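Local coordinates for protein SAR-endolysin (Enterobacteria phage P1, PDB 1XJU) that cleaves the glycosidic bonds of host peptidoglycan once it has been released from the inner membrane, so that the infected cell lyses and frees new virions, at residues A85-C90 with K140-K145; I59-I64 with N76-M81; H110-K115 with C122-D127. One frame throughout, in Å; residues are numbered along the deposited sequence.

Overall arrangement
Following the chain from the N terminus, helix 46-67 runs into a connecting loop and returns as helix 75-88, and contact 2 closes this short excursion by packing 59-64 against 76-81. Helix 75-88 then supplies its C-terminal end to contact 1, where 85-90 meets 140-145 of helix 137-151 and shuts a much longer loop. Contact 3, between 110-115 and 122-127, falls entirely within that longer loop, whereas contact 2 precedes it. Contacts 1 and 2 share helix 75-88 and are also joined by the Cys63-Cys90 disulfide. Leu125 links contact 3 to both others, its O touching Arg143 CD and its CD2 touching Met81 SD.

Contact 1: A85-C90 with K140-K145; sequences AFNMGC and KIRREK
Asn87 reaches across to two consecutive arginines and uses its amide differently on each. Asn87 OD1 accepts a hydrogen bond from Arg143 NH1 at 2.9 Å, with an N-H...O angle of 157°. The donor lies in the carbonyl plane on a lone pair of OD1, and OD1 in turn lies close to the plane of the guanidinium, so this is an edge-on bond between two flat groups that are themselves strongly inclined. Arg142 meets the same amide face to face. The two planes are only 4° from parallel, and Asn87 OD1 sits 4.0 Å above the Arg142 guanidinium, over its centre. Asn87 can serve both partners because chi1 (-163°) swings its amide away from its own backbone N and out toward the arginines.

In this lysozyme of glycosyl hydrolase family 24, Asn87 stands near the C-terminal end of helix 75-88, deep in the helical body of the enzyme. Its ND2 is bonded to the backbone O of Tyr21 and of Cys23, the latter an active-site residue locked here in a disulfide with Cys16. The contact therefore couples helix 137-151 to the loop that carries the disabled cysteine.

Arg143 leaves its helix at a slant, and bends at chi2 and chi3 bring its guanidinium round to the other helix. There Arg143 NH2 comes within 3.3 Å of Met88 SD and 3.4 Å of Met88 CG, while the same nitrogen is hydrogen-bonded to Phe128 O. Glu146, a turn further along helix 137-151, takes one salt bridge from the NE of each arginine, through OE1 to Arg142 and OE2 to Arg143. That shared carboxylate probably offsets the closeness of two positive charges, and Ser83 OG adds a hydrogen bond to Arg142 NH2.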
loop_
_atom_site.group_PDB
_atom_site.type_symbol
_atom_site.label_atom_id
_atom_site.label_comp_id
_atom_site.label_asym_id
_atom_site.label_seq_id
_atom_site.Cartn_x
_atom_site.Cartn_y
_atom_site.Cartn_z
ATOM N N ALA A 85 1.162 -0.525 -1.793
ATOM C CA ALA A 85 1.880 -1.764 -1.531
ATOM C C ALA A 85 3.105 -1.493 -0.639
ATOM O O ALA A 85 3.439 -2.307 0.214
ATOM C CB ALA A 85 2.277 -2.437 -2.813
ATOM N N PHE A 86 3.783 -0.385 -0.839
ATOM C CA PHE A 86 4.929 -0.015 -0.012
ATOM C C PHE A 86 4.481 0.134 1.430
ATOM O O PHE A 86 5.146 -0.320 2.368
ATOM C CB PHE A 86 5.540 1.273 -0.528
ATOM C CG PHE A 86 6.689 1.779 0.280
ATOM C CD1 PHE A 86 6.501 2.660 1.305
ATOM C CD2 PHE A 86 7.994 1.370 -0.020
ATOM C CE1 PHE A 86 7.561 3.138 2.060
ATOM C CE2 PHE A 86 9.073 1.877 0.707
ATOM C CZ PHE A 86 8.831 2.764 1.762
ATOM N N ASN A 87 3.362 0.810 1.635
ATOM C CA ASN A 87 2.899 1.177 2.974
ATOM C C ASN A 87 2.238 0.009 3.675
ATOM O O ASN A 87 2.372 -0.113 4.898
ATOM C CB ASN A 87 1.925 2.352 2.795
ATOM C CG ASN A 87 1.611 3.156 3.999
ATOM O OD1 ASN A 87 0.474 3.715 4.039
ATOM N ND2 ASN A 87 2.624 3.422 4.895
ATOM N N MET A 88 1.505 -0.839 2.933
ATOM C CA MET A 88 0.642 -1.866 3.516
ATOM C C MET A 88 1.122 -3.284 3.294
ATOM O O MET A 88 0.711 -4.173 4.052
ATOM C CB MET A 88 -0.770 -1.749 2.948
ATOM C CG MET A 88 -1.388 -0.362 3.145
ATOM S SD MET A 88 -1.382 0.228 4.849
ATOM C CE MET A 88 -2.839 -0.660 5.452
ATOM N N GLY A 89 1.997 -3.514 2.338
ATOM C CA GLY A 89 2.465 -4.845 2.004
ATOM C C GLY A 89 1.589 -5.510 0.977
ATOM O O GLY A 89 0.366 -5.274 0.882
ATOM N N CYS A 90 2.216 -6.375 0.201
ATOM C CA CYS A 90 1.505 -7.045 -0.909
ATOM C C CYS A 90 0.396 -7.960 -0.416
ATOM O O CYS A 90 -0.736 -7.925 -0.937
ATOM C CB CYS A 90 2.474 -7.820 -1.774
ATOM S SG CYS A 90 1.868 -8.149 -3.447
ATOM N N LYS A 140 -6.439 6.471 6.296
ATOM C CA LYS A 140 -7.534 6.915 5.444
ATOM C C LYS A 140 -7.120 8.089 4.571
ATOM O O LYS A 140 -7.404 8.112 3.346
ATOM C CB LYS A 140 -8.731 7.300 6.309
ATOM C CG LYS A 140 -9.929 7.542 5.463
ATOM C CD LYS A 140 -11.103 8.023 6.264
ATOM C CE LYS A 140 -10.874 9.380 6.886
ATOM N NZ LYS A 140 -12.207 9.974 7.396
ATOM N N ILE A 141 -6.439 9.066 5.123
ATOM C CA ILE A 141 -5.997 10.194 4.374
ATOM C C ILE A 141 -5.059 9.780 3.234
ATOM O O ILE A 141 -5.183 10.238 2.072
ATOM C CB ILE A 141 -5.276 11.182 5.304
ATOM C CG1 ILE A 141 -6.251 11.879 6.225
ATOM C CG2 ILE A 141 -4.591 12.226 4.473
ATOM C CD1 ILE A 141 -5.519 12.710 7.291
ATOM N N ARG A 142 -4.095 8.939 3.559
ATOM C CA ARG A 142 -3.136 8.394 2.611
ATOM C C ARG A 142 -3.863 7.708 1.480
ATOM O O ARG A 142 -3.496 7.945 0.323
ATOM C CB ARG A 142 -2.201 7.467 3.374
ATOM C CG ARG A 142 -1.200 6.739 2.547
ATOM C CD ARG A 142 -0.302 7.627 1.737
ATOM N NE ARG A 142 0.776 6.810 1.084
ATOM C CZ ARG A 142 1.966 6.495 1.597
ATOM N NH1 ARG A 142 2.370 7.089 2.729
ATOM N NH2 ARG A 142 2.826 5.724 0.944
ATOM N N ARG A 143 -4.764 6.811 1.798
ATOM C CA ARG A 143 -5.502 6.076 0.751
ATOM C C ARG A 143 -6.270 7.017 -0.160
ATOM O O ARG A 143 -6.351 6.791 -1.376
ATOM C CB ARG A 143 -6.435 5.067 1.351
ATOM C CG ARG A 143 -5.765 3.895 2.088
ATOM C CD ARG A 143 -4.924 2.973 1.271
ATOM N NE ARG A 143 -3.547 3.375 1.148
ATOM C CZ ARG A 143 -2.632 3.156 2.092
ATOM N NH1 ARG A 143 -1.385 3.469 1.873
ATOM N NH2 ARG A 143 -2.999 2.645 3.263
ATOM N N GLU A 144 -6.858 8.065 0.399
ATOM C CA GLU A 144 -7.629 9.016 -0.432
ATOM C C GLU A 144 -6.730 9.801 -1.331
ATOM O O GLU A 144 -7.052 10.041 -2.514
ATOM C CB GLU A 144 -8.509 9.896 0.457
ATOM C CG GLU A 144 -9.570 9.087 1.192
ATOM C CD GLU A 144 -10.341 9.842 2.256
ATOM O OE1 GLU A 144 -9.943 10.981 2.552
ATOM O OE2 GLU A 144 -11.320 9.257 2.818
ATOM N N LYS A 145 -5.569 10.195 -0.875
ATOM C CA LYS A 145 -4.633 10.871 -1.722
ATOM C C LYS A 145 -4.097 9.947 -2.841
ATOM O O LYS A 145 -3.995 10.348 -4.014
ATOM C CB LYS A 145 -3.449 11.422 -0.928
ATOM C CG LYS A 145 -3.810 12.558 -0.031
ATOM C CD LYS A 145 -2.676 13.058 0.777
ATOM C CE LYS A 145 -3.163 14.184 1.684
ATOM N NZ LYS A 145 -3.641 15.412 0.996
#

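Contact 2: I59-I64 with N76-M81; sequences IAERCI and NAFSAM
The Phe78 ring has the Glu61 carboxylate at its edge: Glu61 CD lies near the ring plane, 3.7 Å from Phe78 CE2, and the carboxylate stands almost exactly perpendicular to the ring, at 89°. Glu61 CG also touches the ring, 3.7 Å from Phe78 CZ. Arg1 adds a cation-pi contact to the same ring. The polar end of Glu61 is occupied by the N-terminal residues, with OE1 bonded to Thr2 OG1 and OE2 to Arg1 N, so the phenyl group and the start of the chain are gathered round one acid.

Ile64, which buries the most surface here, divides its branches between two partners. Ile64 CG2 approaches Phe78 CD1 obliquely at 3.8 Å. The other branch bends at chi2 (-50°) and carries Ile64 CD1 to within 3.8 Å of Met81 CB and 3.5 Å of Met81 O.

The contact packs two consecutive helices of the phage-lysozyme fold, 46-67 and 75-88, whose short segments approach to 9.7 Å between axes and run at 122° to each other. The Cys63-Cys90 disulfide also ties helix 46-67 to the chain just after helix 75-88. Among the neighbours, helix 137-151 meets Ala77 and Ala80 through Cys150, helix 118-123 sends Met121 to Ala77 and Met81, and Phe68 of the connecting loop touches Met81.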
loop_
_atom_site.group_PDB
_atom_site.type_symbol
_atom_site.label_atom_id
_atom_site.label_comp_id
_atom_site.label_asym_id
_atom_site.label_seq_id
_atom_site.Cartn_x
_atom_site.Cartn_y
_atom_site.Cartn_z
ATOM N N ILE A 59 10.237 -3.848 -4.410
ATOM C CA ILE A 59 9.406 -4.917 -4.013
ATOM C C ILE A 59 7.932 -4.560 -4.155
ATOM O O ILE A 59 7.118 -5.379 -4.607
ATOM C CB ILE A 59 9.721 -5.389 -2.554
ATOM C CG1 ILE A 59 11.071 -6.087 -2.496
ATOM C CG2 ILE A 59 8.695 -6.348 -2.065
ATOM C CD1 ILE A 59 11.589 -6.272 -1.101
ATOM N N ALA A 60 7.578 -3.335 -3.833
ATOM C CA ALA A 60 6.220 -2.846 -4.034
ATOM C C ALA A 60 5.835 -2.836 -5.493
ATOM O O ALA A 60 4.740 -3.281 -5.862
ATOM C CB ALA A 60 6.079 -1.477 -3.385
ATOM N N GLU A 61 6.695 -2.338 -6.357
ATOM C CA GLU A 61 6.441 -2.334 -7.792
ATOM C C GLU A 61 6.274 -3.742 -8.277
ATOM O O GLU A 61 5.391 -4.010 -9.110
ATOM C CB GLU A 61 7.580 -1.616 -8.551
ATOM C CG GLU A 61 7.608 -0.151 -8.303
ATOM C CD GLU A 61 8.357 0.699 -9.314
ATOM O OE1 GLU A 61 8.537 1.892 -9.021
ATOM O OE2 GLU A 61 8.662 0.227 -10.428
ATOM N N ARG A 62 7.111 -4.668 -7.795
ATOM C CA ARG A 62 7.000 -6.066 -8.196
ATOM C C ARG A 62 5.685 -6.678 -7.749
ATOM O O ARG A 62 5.068 -7.447 -8.521
ATOM C CB ARG A 62 8.167 -6.890 -7.657
ATOM C CG ARG A 62 8.117 -8.299 -8.123
ATOM C CD ARG A 62 9.423 -9.059 -7.917
ATOM N NE ARG A 62 9.331 -10.329 -8.674
ATOM C CZ ARG A 62 8.657 -11.380 -8.294
ATOM N NH1 ARG A 62 8.585 -12.430 -9.103
ATOM N NH2 ARG A 62 8.065 -11.430 -7.109
ATOM N N CYS A 63 5.226 -6.339 -6.562
ATOM C CA CYS A 63 3.917 -6.763 -6.112
ATOM C C CYS A 63 2.838 -6.357 -7.123
ATOM O O CYS A 63 1.983 -7.164 -7.536
ATOM C CB CYS A 63 3.634 -6.088 -4.777
ATOM S SG CYS A 63 1.892 -6.266 -4.225
ATOM N N ILE A 64 2.836 -5.081 -7.501
ATOM C CA ILE A 64 1.830 -4.594 -8.439
ATOM C C ILE A 64 1.959 -5.265 -9.807
ATOM O O ILE A 64 0.942 -5.622 -10.426
ATOM C CB ILE A 64 1.865 -3.048 -8.462
ATOM C CG1 ILE A 64 1.662 -2.450 -7.055
ATOM C CG2 ILE A 64 0.885 -2.466 -9.444
ATOM C CD1 ILE A 64 0.455 -3.012 -6.299
ATOM N N ASN A 76 -0.170 6.668 -13.440
ATOM C CA ASN A 76 -0.708 7.182 -12.205
ATOM C C ASN A 76 -1.298 6.072 -11.336
ATOM O O ASN A 76 -0.967 6.009 -10.132
ATOM C CB ASN A 76 -1.765 8.247 -12.493
ATOM C CG ASN A 76 -1.202 9.539 -13.018
ATOM O OD1 ASN A 76 -0.003 9.822 -12.838
ATOM N ND2 ASN A 76 -2.045 10.326 -13.693
ATOM N N ALA A 77 -2.085 5.183 -11.915
ATOM C CA ALA A 77 -2.613 4.076 -11.153
ATOM C C ALA A 77 -1.480 3.190 -10.639
ATOM O O ALA A 77 -1.483 2.725 -9.478
ATOM C CB ALA A 77 -3.596 3.280 -11.964
ATOM N N PHE A 78 -0.512 2.896 -11.487
ATOM C CA PHE A 78 0.605 2.070 -11.081
ATOM C C PHE A 78 1.312 2.680 -9.890
ATOM O O PHE A 78 1.709 1.949 -8.946
ATOM C CB PHE A 78 1.600 1.914 -12.225
ATOM C CG PHE A 78 2.813 1.124 -11.842
ATOM C CD1 PHE A 78 2.775 -0.251 -11.829
ATOM C CD2 PHE A 78 3.944 1.774 -11.365
ATOM C CE1 PHE A 78 3.871 -0.961 -11.384
ATOM C CE2 PHE A 78 4.995 1.040 -10.892
ATOM C CZ PHE A 78 4.957 -0.296 -10.924
ATOM N N SER A 79 1.531 3.953 -9.943
ATOM C CA SER A 79 2.295 4.667 -8.907
ATOM C C SER A 79 1.510 4.752 -7.621
ATOM O O SER A 79 2.078 4.538 -6.529
ATOM C CB SER A 79 2.629 6.055 -9.428
ATOM O OG SER A 79 3.489 5.983 -10.556
ATOM N N ALA A 80 0.192 4.983 -7.699
ATOM C CA ALA A 80 -0.652 4.945 -6.515
ATOM C C ALA A 80 -0.668 3.579 -5.888
ATOM O O ALA A 80 -0.582 3.441 -4.646
ATOM C CB ALA A 80 -2.039 5.401 -6.874
ATOM N N MET A 81 -0.779 2.540 -6.708
ATOM C CA MET A 81 -0.829 1.181 -6.189
ATOM C C MET A 81 0.505 0.774 -5.567
ATOM O O MET A 81 0.556 0.071 -4.551
ATOM C CB MET A 81 -1.223 0.206 -7.313
ATOM C CG MET A 81 -2.691 0.358 -7.721
ATOM S SD MET A 81 -3.872 -0.090 -6.411
ATOM C CE MET A 81 -3.597 -1.883 -6.302
#

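Contact 3: H110-K115 with C122-D127; sequences HKWAQK and CNHLPD. With SO4 (sulfate ion), chain D.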
loop_
_atom_site.group_PDB
_atom_site.type_symbol
_atom_site.label_atom_id
_atom_site.label_comp_id
_atom_site.label_asym_id
_atom_site.label_seq_id
_atom_site.Cartn_x
_atom_site.Cartn_y
_atom_site.Cartn_z
ATOM N N HIS A 110 -7.965 -6.279 -5.628
ATOM C CA HIS A 110 -7.323 -7.271 -6.460
ATOM C C HIS A 110 -8.246 -7.789 -7.574
ATOM O O HIS A 110 -7.796 -7.969 -8.719
ATOM C CB HIS A 110 -6.793 -8.419 -5.585
ATOM C CG HIS A 110 -6.030 -9.471 -6.338
ATOM N ND1 HIS A 110 -6.630 -10.605 -6.870
ATOM C CD2 HIS A 110 -4.713 -9.588 -6.634
ATOM C CE1 HIS A 110 -5.686 -11.354 -7.429
ATOM N NE2 HIS A 110 -4.527 -10.742 -7.365
ATOM N N LYS A 111 -9.481 -8.033 -7.235
ATOM C CA LYS A 111 -10.458 -8.471 -8.233
ATOM C C LYS A 111 -10.505 -7.487 -9.403
ATOM O O LYS A 111 -10.488 -7.888 -10.559
ATOM C CB LYS A 111 -11.828 -8.601 -7.597
ATOM C CG LYS A 111 -11.964 -9.846 -6.782
ATOM C CD LYS A 111 -13.368 -10.035 -6.316
ATOM C CE LYS A 111 -13.503 -11.233 -5.385
ATOM N NZ LYS A 111 -13.248 -12.511 -6.032
ATOM N N TRP A 112 -10.631 -6.203 -9.096
ATOM C CA TRP A 112 -10.731 -5.222 -10.149
ATOM C C TRP A 112 -9.454 -5.050 -10.918
ATOM O O TRP A 112 -9.484 -4.880 -12.141
ATOM C CB TRP A 112 -11.252 -3.895 -9.601
ATOM C CG TRP A 112 -12.664 -3.932 -9.147
ATOM C CD1 TRP A 112 -13.121 -3.618 -7.930
ATOM C CD2 TRP A 112 -13.819 -4.252 -9.934
ATOM N NE1 TRP A 112 -14.503 -3.709 -7.887
ATOM C CE2 TRP A 112 -14.948 -4.075 -9.121
ATOM C CE3 TRP A 112 -14.023 -4.612 -11.261
ATOM C CZ2 TRP A 112 -16.238 -4.342 -9.570
ATOM C CZ3 TRP A 112 -15.339 -4.830 -11.713
ATOM C CH2 TRP A 112 -16.397 -4.678 -10.867
ATOM N N ALA A 113 -8.307 -5.102 -10.238
ATOM C CA ALA A 113 -7.030 -5.019 -10.957
ATOM C C ALA A 113 -6.897 -6.178 -11.957
ATOM O O ALA A 113 -6.448 -5.967 -13.075
ATOM C CB ALA A 113 -5.889 -5.089 -9.941
ATOM N N GLN A 114 -7.316 -7.370 -11.570
ATOM C CA GLN A 114 -7.208 -8.504 -12.457
ATOM C C GLN A 114 -8.090 -8.372 -13.694
ATOM O O GLN A 114 -7.809 -9.001 -14.709
ATOM C CB GLN A 114 -7.480 -9.776 -11.721
ATOM C CG GLN A 114 -6.378 -10.159 -10.738
ATOM C CD GLN A 114 -5.132 -10.572 -11.426
ATOM O OE1 GLN A 114 -5.205 -11.232 -12.463
ATOM N NE2 GLN A 114 -3.978 -10.200 -10.896
ATOM N N LYS A 115 -9.136 -7.568 -13.603
ATOM C CA LYS A 115 -9.991 -7.272 -14.724
ATOM C C LYS A 115 -9.567 -6.030 -15.480
ATOM O O LYS A 115 -10.278 -5.639 -16.418
ATOM C CB LYS A 115 -11.435 -7.152 -14.234
ATOM C CG LYS A 115 -12.032 -8.464 -13.703
ATOM C CD LYS A 115 -13.347 -8.227 -12.978
ATOM C CE LYS A 115 -14.001 -9.465 -12.402
ATOM N NZ LYS A 115 -15.324 -9.147 -11.774
ATOM N N CYS A 122 -8.943 1.735 -8.136
ATOM C CA CYS A 122 -8.589 2.959 -7.439
ATOM C C CYS A 122 -9.577 3.283 -6.352
ATOM O O CYS A 122 -9.194 3.748 -5.229
ATOM C CB CYS A 122 -8.563 4.143 -8.430
ATOM S SG CYS A 122 -7.335 4.087 -9.770
ATOM N N ASN A 123 -10.853 3.108 -6.659
ATOM C CA ASN A 123 -11.889 3.433 -5.703
ATOM C C ASN A 123 -11.933 2.524 -4.494
ATOM O O ASN A 123 -12.601 2.851 -3.521
ATOM C CB ASN A 123 -13.238 3.508 -6.398
ATOM C CG ASN A 123 -13.395 4.789 -7.180
ATOM O OD1 ASN A 123 -12.793 5.800 -6.868
ATOM N ND2 ASN A 123 -14.193 4.738 -8.236
ATOM N N HIS A 124 -11.214 1.415 -4.529
ATOM C CA HIS A 124 -11.063 0.547 -3.365
ATOM C C HIS A 124 -9.818 0.791 -2.553
ATOM O O HIS A 124 -9.606 0.081 -1.553
ATOM C CB HIS A 124 -11.190 -0.901 -3.774
ATOM C CG HIS A 124 -12.617 -1.300 -4.001
ATOM N ND1 HIS A 124 -13.439 -1.721 -2.967
ATOM C CD2 HIS A 124 -13.397 -1.255 -5.109
ATOM C CE1 HIS A 124 -14.652 -1.961 -3.440
ATOM N NE2 HIS A 124 -14.653 -1.668 -4.727
ATOM N N LEU A 125 -8.976 1.748 -2.923
ATOM C CA LEU A 125 -7.806 2.057 -2.101
ATOM C C LEU A 125 -8.233 2.359 -0.667
ATOM O O LEU A 125 -7.556 1.906 0.272
ATOM C CB LEU A 125 -6.977 3.189 -2.751
ATOM C CG LEU A 125 -6.019 2.630 -3.822
ATOM C CD1 LEU A 125 -5.557 3.725 -4.712
ATOM C CD2 LEU A 125 -4.818 1.970 -3.159
ATOM N N PRO A 126 -9.296 3.134 -0.425
ATOM C CA PRO A 126 -9.686 3.400 0.969
ATOM C C PRO A 126 -10.239 2.200 1.704
ATOM O O PRO A 126 -10.664 2.366 2.899
ATOM C CB PRO A 126 -10.692 4.579 0.852
ATOM C CG PRO A 126 -10.326 5.176 -0.489
ATOM C CD PRO A 126 -10.039 3.999 -1.374
ATOM N N ASP A 127 -10.185 1.002 1.184
ATOM C CA ASP A 127 -10.524 -0.211 1.921
ATOM C C ASP A 127 -9.384 -0.623 2.853
ATOM O O ASP A 127 -9.558 -1.601 3.629
ATOM C CB ASP A 127 -10.782 -1.430 1.021
ATOM C CG ASP A 127 -11.986 -1.281 0.145
ATOM O OD1 ASP A 127 -12.800 -0.331 0.403
ATOM O OD2 ASP A 127 -12.186 -2.148 -0.697
HETATM S S SO4 D . -13.801 -14.666 -3.081
HETATM O O1 SO4 D . -14.206 -15.988 -2.715
HETATM O O2 SO4 D . -12.363 -14.508 -2.817
HETATM O O3 SO4 D . -14.601 -13.683 -2.364
HETATM O O4 SO4 D . -14.176 -14.514 -4.479
#
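On the surface of the lysozyme's helical body, helix 108-114 is followed after a short turn by helix 118-123, and Trp112 meets His124 just beyond the second helix. The closest atoms are Trp112 CD1 and His124 CD2, 3.7 Å apart, with Trp112 NE1 and His124 NE2 following at 3.8 Å. The planes of the imidazole and of the indole's five-membered ring are inclined at 30°, but the rings have slid so far past each other, with centroids 5.3 Å apart, that they scarcely overlap. Both side chains have CG beside the backbone N, and the His124 setting (chi1 -77°) directs its imidazole at the tryptophan.

What steadies His124 comes from its own segment. His124 ND1 donates to Asp127 OD2 over 2.6 Å; the carboxylate oxygen lies nearly in the imidazole plane and is met on its syn side, though ND1 is tilted 29° out of the plane of the carboxylate. The backbone ties the same two residues again, Asp127 N bonding to His124 O at 2.9 Å in the 3-10 turn 125-127. The bond to the acid probably helps hold the rotation of the ring and would be expected to favour a proton on ND1. This His-carboxylate pair lies away from the active-site residues Glu14 and Cys23.

Helices 108-114 and 118-123 are pinned to the rest of the fold by the Cys122-Cys150 disulfide, which fastens the second of them to helix 137-151, while Ala113 packs on Met121 between the two. Next to Trp112, Lys111 NZ donates to sulfate O4 at 2.7 Å and also forms a salt bridge with Glu106. The sulfate, probably left from the crystallisation liquor, is held as well by Arg101 NH2 and Glu106 N.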